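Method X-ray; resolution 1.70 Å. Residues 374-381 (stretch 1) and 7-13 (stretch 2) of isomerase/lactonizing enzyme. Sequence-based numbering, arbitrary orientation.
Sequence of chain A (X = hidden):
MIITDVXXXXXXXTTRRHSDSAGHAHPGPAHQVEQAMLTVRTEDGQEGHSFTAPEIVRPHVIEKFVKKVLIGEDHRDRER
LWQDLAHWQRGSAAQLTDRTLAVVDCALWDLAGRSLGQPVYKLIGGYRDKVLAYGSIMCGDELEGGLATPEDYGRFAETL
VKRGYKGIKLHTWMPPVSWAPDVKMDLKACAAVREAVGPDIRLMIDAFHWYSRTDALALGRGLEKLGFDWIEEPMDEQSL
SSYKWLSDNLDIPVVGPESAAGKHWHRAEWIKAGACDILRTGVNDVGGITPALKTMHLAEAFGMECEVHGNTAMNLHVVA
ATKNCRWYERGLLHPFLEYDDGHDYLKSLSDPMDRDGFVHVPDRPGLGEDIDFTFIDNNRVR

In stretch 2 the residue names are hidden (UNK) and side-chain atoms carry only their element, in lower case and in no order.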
# COMPACT_ATOMS: atom_id res chain seq x y z
N THR A 374 8.81 24.00 3.98
CA THR A 374 8.58 25.32 3.42
C THR A 374 7.44 25.28 2.41
O THR A 374 6.58 26.17 2.39
CB THR A 374 9.84 25.87 2.74
OG1 THR A 374 10.89 25.99 3.71
CG2 THR A 374 9.57 27.23 2.12
N PHE A 375 7.43 24.26 1.56
CA PHE A 375 6.37 24.12 0.56
C PHE A 375 5.02 23.95 1.25
O PHE A 375 4.02 24.56 0.86
CB PHE A 375 6.65 22.92 -0.35
CG PHE A 375 5.52 22.62 -1.31
CD1 PHE A 375 4.43 21.85 -0.90
CD2 PHE A 375 5.53 23.13 -2.60
CE1 PHE A 375 3.37 21.60 -1.76
CE2 PHE A 375 4.47 22.88 -3.47
CZ PHE A 375 3.39 22.12 -3.06
N ILE A 376 4.99 23.11 2.28
CA ILE A 376 3.75 22.86 3.00
C ILE A 376 3.25 24.15 3.64
O ILE A 376 2.05 24.45 3.60
CB ILE A 376 3.96 21.78 4.07
CG1 ILE A 376 4.25 20.44 3.38
CG2 ILE A 376 2.74 21.67 4.96
CD1 ILE A 376 4.65 19.31 4.32
N ASP A 377 4.16 24.93 4.21
CA ASP A 377 3.76 26.18 4.84
C ASP A 377 3.23 27.18 3.81
O ASP A 377 2.30 27.94 4.10
CB ASP A 377 4.95 26.79 5.58
CG ASP A 377 4.58 28.04 6.35
OD1 ASP A 377 3.67 27.96 7.20
OD2 ASP A 377 5.19 29.10 6.10
N ASN A 378 3.80 27.17 2.61
CA ASN A 378 3.38 28.09 1.55
C ASN A 378 2.10 27.67 0.85
O ASN A 378 1.54 28.43 0.06
CB ASN A 378 4.50 28.23 0.51
CG ASN A 378 5.67 29.05 1.02
OD1 ASN A 378 6.76 29.01 0.45
ND2 ASN A 378 5.44 29.82 2.08
N ASN A 379 1.63 26.45 1.12
CA ASN A 379 0.43 25.94 0.48
C ASN A 379 -0.62 25.44 1.47
O ASN A 379 -1.42 24.56 1.14
CB ASN A 379 0.83 24.83 -0.49
CG ASN A 379 1.61 25.35 -1.69
OD1 ASN A 379 1.03 25.82 -2.67
ND2 ASN A 379 2.94 25.29 -1.60
N ARG A 380 -0.62 26.01 2.67
CA ARG A 380 -1.57 25.61 3.70
C ARG A 380 -3.01 25.93 3.33
O ARG A 380 -3.28 26.89 2.59
CB ARG A 380 -1.23 26.29 5.03
CG ARG A 380 0.07 25.82 5.68
CD ARG A 380 -0.01 24.35 6.10
NE ARG A 380 -1.09 24.12 7.06
CZ ARG A 380 -1.05 24.51 8.34
NH1 ARG A 380 -2.08 24.26 9.14
NH2 ARG A 380 0.03 25.12 8.82
N VAL A 381 -3.93 25.12 3.84
CA VAL A 381 -5.36 25.33 3.59
C VAL A 381 -5.93 26.13 4.76
O VAL A 381 -6.47 27.23 4.51
CB VAL A 381 -6.11 23.98 3.49
CG1 VAL A 381 -7.60 24.22 3.32
CG2 VAL A 381 -5.58 23.18 2.31
N UNK A 7 -0.46 17.63 16.20
CA UNK A 7 -0.97 18.63 15.28
C UNK A 7 -1.18 18.12 13.86
O UNK A 7 -0.47 17.24 13.39
c UNK A 7 1.63 21.25 16.56
c UNK A 7 0.52 20.22 16.62
o UNK A 7 1.64 22.16 17.42
o UNK A 7 2.49 21.15 15.66
c UNK A 7 -0.00 19.82 15.25
N UNK A 8 -2.16 18.71 13.19
CA UNK A 8 -2.47 18.35 11.82
C UNK A 8 -2.37 19.59 10.95
O UNK A 8 -2.95 20.63 11.28
c UNK A 8 -4.23 17.52 10.22
c UNK A 8 -3.90 17.77 11.69
c UNK A 8 -4.01 16.47 12.48
N UNK A 9 -1.63 19.48 9.86
CA UNK A 9 -1.46 20.59 8.93
C UNK A 9 -1.95 20.13 7.56
O UNK A 9 -1.41 19.18 6.99
c UNK A 9 0.56 21.60 10.13
n UNK A 9 3.02 23.06 13.36
c UNK A 9 2.04 21.93 10.01
n UNK A 9 2.19 21.03 12.69
n UNK A 9 2.52 22.71 11.14
c UNK A 9 2.58 22.26 12.40
c UNK A 9 0.01 21.00 8.84
N UNK A 10 -2.98 20.79 7.06
CA UNK A 10 -3.53 20.45 5.76
C UNK A 10 -2.98 21.43 4.74
O UNK A 10 -2.96 22.65 4.97
c UNK A 10 -5.08 20.53 5.77
c UNK A 10 -5.63 19.66 6.89
c UNK A 10 -5.63 20.08 4.42
N UNK A 11 -2.52 20.91 3.61
CA UNK A 11 -1.96 21.74 2.56
C UNK A 11 -2.39 21.21 1.20
O UNK A 11 -2.97 20.12 1.11
c UNK A 11 0.21 19.48 3.53
c UNK A 11 0.19 20.38 2.47
c UNK A 11 0.77 18.21 3.37
c UNK A 11 1.31 17.84 2.14
c UNK A 11 1.28 18.73 1.08
c UNK A 11 -0.43 21.74 2.64
c UNK A 11 0.72 20.00 1.25
N UNK A 12 -2.11 21.97 0.15
CA UNK A 12 -2.48 21.57 -1.21
C UNK A 12 -1.28 21.05 -1.99
O UNK A 12 -0.24 21.70 -2.06
c UNK A 12 -3.07 22.76 -1.97
c UNK A 12 -4.05 23.62 -1.17
c UNK A 12 -6.05 25.94 -0.47
n UNK A 12 -6.49 26.87 0.36
c UNK A 12 -4.22 24.99 -1.83
n UNK A 12 -4.80 25.98 -0.92
n UNK A 12 -6.87 24.96 -0.85
N UNK A 13 -1.43 19.87 -2.58
CA UNK A 13 -0.38 19.28 -3.40
C UNK A 13 -0.89 19.29 -4.84
O UNK A 13 -2.07 19.08 -5.09
c UNK A 13 -1.29 16.94 -3.09
c UNK A 13 -0.06 17.82 -2.96
o UNK A 13 0.98 17.29 -3.79
O HOH W 1 -4.50 23.00 8.28

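Position 7 carries three carbons in a line, the third bearing two oxygens. This is a carboxylate on a two-methylene arm, and it does not reach stretch 1. The residue is Glu-7.

Position 8 has three side-chain carbons, one of them carrying the other two. The branch lies at CB, which points away from stretch 1. An atom set of this kind is valine, so this is Val-8.

Position 9 has three carbons, a nitrogen, then a carbon carrying two more nitrogens. That is a guanidinium arm. The CB of position 9 lies over one face of the Arg-380 guanidinium, 3.7 Å from Arg-380 CZ. The residue is Arg-9. Arg-9 NH1 and NH2 each donate to Glu-7 OE1 at 3.0 Å, and both bonds are part of a salt bridge. The two like charges come close, with Arg-380 NH2 4.2 Å from Arg-9 NE.

Position 10 again shows three carbons branched at CB. One of the outer carbons packs against Val-381 CG2. The residue is Val-10, and the pair is Val-381 CG2 to Val-10 CG1, 3.8 Å.

Position 11 has one carbon followed by a ring of six carbons, with no oxygen on the ring. Ile-376 sits over one face of this ring. The residue is Phe-11. Ile-376 CG1 lies 3.9 Å from the ring centroid, almost exactly on the ring normal, so this is a CH-pi contact. The edge of the Phe-375 ring also approaches, with Phe-375 CE1 4.3 Å from Phe-11 CD2.

Position 12 has three carbons, a nitrogen, and a carbon with two nitrogens, a second guanidinium arm. Val-381 CA lies over one face of its planar end. The residue is Arg-12. Val-381 CA is 3.8 Å from Arg-12 NH2, and Val-381 CG2 is 3.8 Å from Arg-12 CG.

Position 13 has one carbon carrying one oxygen and one carbon. CB points away from stretch 1. The residue is Thr-13, whose OG1 is hydrogen-bonded elsewhere in the structure.

The contact combines backbone pairing with apolar packing. Arg-380 and Phe-11 form a single beta bridge, Arg-380 CA to Phe-11 CA 4.1 Å. Val-381 N donates to Val-10 O at 2.9 Å, and Arg-12 N donates to Asn-379 O at 2.9 Å. Arg-380 NE also donates to Val-10 O, at 3.2 Å. A water oxygen accepts from Val-10 N and Arg-380 NH1, each at 2.9 Å, linking the two. The helix runs nearly perpendicular to the strand and brings Phe-375 and Ile-376 to Phe-11.

Stretch 2, residues 7-13: EVRVFRT
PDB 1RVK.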